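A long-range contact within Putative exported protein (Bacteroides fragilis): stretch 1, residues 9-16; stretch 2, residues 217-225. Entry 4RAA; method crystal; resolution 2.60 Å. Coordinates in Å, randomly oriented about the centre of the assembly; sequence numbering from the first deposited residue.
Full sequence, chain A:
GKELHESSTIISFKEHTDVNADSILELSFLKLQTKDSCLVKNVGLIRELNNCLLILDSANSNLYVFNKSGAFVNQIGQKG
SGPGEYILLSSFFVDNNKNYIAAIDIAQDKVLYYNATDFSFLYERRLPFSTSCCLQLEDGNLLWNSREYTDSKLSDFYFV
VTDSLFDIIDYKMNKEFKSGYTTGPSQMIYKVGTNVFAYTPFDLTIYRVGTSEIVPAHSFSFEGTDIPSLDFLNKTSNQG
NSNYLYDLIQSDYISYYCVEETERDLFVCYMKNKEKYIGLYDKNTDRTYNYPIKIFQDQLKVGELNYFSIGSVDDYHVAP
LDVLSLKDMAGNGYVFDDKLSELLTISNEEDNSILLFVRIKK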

# COMPACT_ATOMS: atom_id res chain seq x y z
N THR A 9 -0.54 -18.15 -36.85
CA THR A 9 -0.68 -17.06 -37.87
C THR A 9 -2.14 -16.48 -37.86
O THR A 9 -2.71 -16.26 -36.76
N ILE A 10 -2.74 -16.28 -39.04
CA ILE A 10 -4.02 -15.58 -39.18
C ILE A 10 -5.22 -16.45 -38.80
O ILE A 10 -5.14 -17.68 -38.88
N ILE A 11 -6.29 -15.79 -38.35
CA ILE A 11 -7.59 -16.41 -38.08
C ILE A 11 -8.55 -15.57 -38.93
O ILE A 11 -8.97 -14.49 -38.51
N SER A 12 -8.85 -16.07 -40.13
CA SER A 12 -9.70 -15.36 -41.08
C SER A 12 -11.14 -15.68 -40.83
O SER A 12 -11.50 -16.85 -40.79
N PHE A 13 -11.97 -14.65 -40.67
CA PHE A 13 -13.41 -14.78 -40.48
C PHE A 13 -14.12 -14.30 -41.75
O PHE A 13 -13.94 -13.16 -42.15
N LYS A 14 -14.90 -15.17 -42.38
CA LYS A 14 -15.68 -14.80 -43.57
C LYS A 14 -16.97 -14.19 -43.01
O LYS A 14 -17.30 -14.46 -41.85
N GLU A 15 -17.65 -13.34 -43.78
CA GLU A 15 -18.86 -12.63 -43.29
C GLU A 15 -19.93 -13.59 -42.81
O GLU A 15 -20.25 -13.60 -41.63
N HIS A 16 -20.44 -14.40 -43.73
CA HIS A 16 -21.52 -15.34 -43.45
C HIS A 16 -20.99 -16.76 -43.28
O HIS A 16 -19.85 -17.07 -43.64
N ALA A 217 0.44 -14.08 -30.47
CA ALA A 217 -0.13 -15.43 -30.37
C ALA A 217 -1.27 -15.69 -31.39
O ALA A 217 -1.42 -16.82 -31.85
N HIS A 218 -2.08 -14.68 -31.68
CA HIS A 218 -3.15 -14.79 -32.70
C HIS A 218 -3.30 -13.45 -33.41
O HIS A 218 -3.11 -12.42 -32.79
N SER A 219 -3.62 -13.48 -34.71
CA SER A 219 -3.96 -12.27 -35.47
C SER A 219 -5.27 -12.54 -36.22
O SER A 219 -5.53 -13.67 -36.64
N PHE A 220 -6.10 -11.50 -36.36
CA PHE A 220 -7.41 -11.63 -37.00
C PHE A 220 -7.56 -10.77 -38.24
O PHE A 220 -6.89 -9.76 -38.42
N SER A 221 -8.45 -11.23 -39.11
CA SER A 221 -8.88 -10.50 -40.30
C SER A 221 -10.34 -10.90 -40.48
O SER A 221 -10.71 -12.06 -40.24
N PHE A 222 -11.17 -9.93 -40.86
CA PHE A 222 -12.60 -10.13 -41.08
C PHE A 222 -12.89 -9.70 -42.50
O PHE A 222 -12.34 -8.70 -42.96
N GLU A 223 -13.73 -10.46 -43.21
CA GLU A 223 -14.08 -10.14 -44.59
C GLU A 223 -14.88 -8.83 -44.63
O GLU A 223 -15.77 -8.62 -43.79
N GLY A 224 -14.52 -7.95 -45.57
CA GLY A 224 -15.21 -6.68 -45.78
C GLY A 224 -15.11 -5.62 -44.69
O GLY A 224 -15.91 -4.68 -44.68
N THR A 225 -14.15 -5.75 -43.79
CA THR A 225 -13.95 -4.78 -42.71
C THR A 225 -12.58 -4.94 -42.08
O THR A 225 -11.88 -5.91 -42.33

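Parallel strands pair through backbone hydrogen bonds and sort their side chains by sheet face, and the contact between residues 10-13 and 217-222 illustrates both features. In the ladder, Phe13 N donates to Ser221 O (2.9 Å) and Glu223 N to Phe13 O (2.9 Å). Ile11 N reaches Ser219 O at 2.8 Å, whereas the return bond from Ser221 N to Ile11 O is weak at 3.4 Å.

Just beyond the strands, a carboxylate takes over the role of backbone acceptor. Glu223, pointing toward stretch 1 with chi1 and chi2 both t, places OE1 2.9 Å from Glu15 N in a nearly straight hydrogen bond. Glu223 OE2 lies 3.9 Å from Lys14 NZ, a long salt bridge that leaves the bond to Glu15 N as the tighter link. Glu15 carries like charge nearby, its OE2 4.3 Å from Glu223 OE1.

Alternation then divides the residues. Ile10, Ser12, Ser219 and Ser221 share one face, where three of the four residues are serines: Ser12 OG (chi1 m) gives a weak hydrogen bond to Ser221 OG (chi1 p) at 3.4 Å. Ile10, t at chi1 and p at chi2, leans back across this face, bringing CD1 to 3.4 Å from Ser219 OG and CG1 to 3.6 Å from Ser221 OG.

Ile11, Phe13, Phe220 and Phe222 occupy the other face, all buried and all m at chi1. Phe13 joins the two aromatic neighbours: its CD2 meets Phe222 CE2 at 3.2 Å, and its CE2 meets Phe220 CD1 at 3.7 Å, the latter atom lying at the edge of the Phe13 ring. The Phe13 and Phe222 planes are nearly parallel, 13° apart, but slid so that the rings barely overlap. Ile11 extends the apolar row through CB, 3.9 Å from Phe220 CD1, while Ile11 CD1 lies 3.8 Å from His218 ND1 in van der Waals contact.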

# COMPACT_ATOMS: atom_id res chain seq x y z
CB THR A 9 -0.17 -17.53 -39.28
OG1 THR A 9 0.99 -18.35 -39.12
CG2 THR A 9 0.18 -16.33 -40.20
CB ILE A 10 -4.18 -15.04 -40.65
CG1 ILE A 10 -5.17 -13.86 -40.75
CG2 ILE A 10 -4.54 -16.14 -41.66
CD1 ILE A 10 -4.70 -12.56 -40.11
CB ILE A 11 -7.94 -16.40 -36.58
CG1 ILE A 11 -6.95 -17.28 -35.82
CG2 ILE A 11 -9.37 -16.89 -36.34
CD1 ILE A 11 -7.12 -17.29 -34.31
CB SER A 12 -9.36 -15.76 -42.52
OG SER A 12 -7.99 -15.52 -42.80
CB PHE A 13 -13.88 -13.93 -39.31
CG PHE A 13 -13.40 -14.41 -37.98
CD1 PHE A 13 -14.01 -15.50 -37.36
CD2 PHE A 13 -12.35 -13.79 -37.32
CE1 PHE A 13 -13.58 -15.97 -36.13
CE2 PHE A 13 -11.91 -14.24 -36.08
CZ PHE A 13 -12.53 -15.34 -35.49
CB LYS A 14 -15.91 -16.00 -44.50
CG LYS A 14 -14.62 -16.77 -44.80
CD LYS A 14 -14.71 -17.76 -45.95
CE LYS A 14 -14.26 -17.17 -47.29
NZ LYS A 14 -15.08 -16.02 -47.75
CB GLU A 15 -19.49 -11.69 -44.33
CG GLU A 15 -18.70 -10.42 -44.61
CD GLU A 15 -19.44 -9.43 -45.50
OE1 GLU A 15 -20.67 -9.24 -45.33
OE2 GLU A 15 -18.78 -8.80 -46.36
CB HIS A 16 -22.57 -15.31 -44.58
CG HIS A 16 -23.08 -13.94 -44.90
ND1 HIS A 16 -23.87 -13.21 -44.04
CD2 HIS A 16 -22.93 -13.18 -46.01
CE1 HIS A 16 -24.17 -12.05 -44.59
NE2 HIS A 16 -23.62 -12.00 -45.79
CB ALA A 217 -0.63 -15.67 -28.95
CB HIS A 218 -4.53 -15.12 -32.09
CG HIS A 218 -4.53 -16.27 -31.12
ND1 HIS A 218 -4.62 -17.59 -31.53
CD2 HIS A 218 -4.46 -16.30 -29.77
CE1 HIS A 218 -4.59 -18.37 -30.47
NE2 HIS A 218 -4.50 -17.62 -29.39
CB SER A 219 -2.83 -11.81 -36.40
OG SER A 219 -2.58 -12.75 -37.43
CB PHE A 220 -8.52 -11.26 -36.02
CG PHE A 220 -8.38 -11.89 -34.67
CD1 PHE A 220 -8.67 -13.24 -34.49
CD2 PHE A 220 -7.96 -11.14 -33.56
CE1 PHE A 220 -8.55 -13.84 -33.24
CE2 PHE A 220 -7.83 -11.73 -32.31
CZ PHE A 220 -8.13 -13.09 -32.15
CB SER A 221 -8.04 -10.85 -41.53
OG SER A 221 -8.21 -12.21 -41.88
CB PHE A 222 -13.40 -9.31 -40.07
CG PHE A 222 -13.13 -9.68 -38.63
CD1 PHE A 222 -12.02 -9.14 -37.95
CD2 PHE A 222 -13.96 -10.58 -37.96
CE1 PHE A 222 -11.75 -9.49 -36.62
CE2 PHE A 222 -13.70 -10.92 -36.63
CZ PHE A 222 -12.59 -10.38 -35.96
CB GLU A 223 -14.88 -11.30 -45.24
CG GLU A 223 -15.24 -11.10 -46.72
CD GLU A 223 -16.18 -12.16 -47.30
OE1 GLU A 223 -16.99 -12.75 -46.55
OE2 GLU A 223 -16.13 -12.37 -48.53
CB THR A 225 -15.02 -4.89 -41.59
OG1 THR A 225 -14.86 -3.80 -40.68
CG2 THR A 225 -14.93 -6.22 -40.82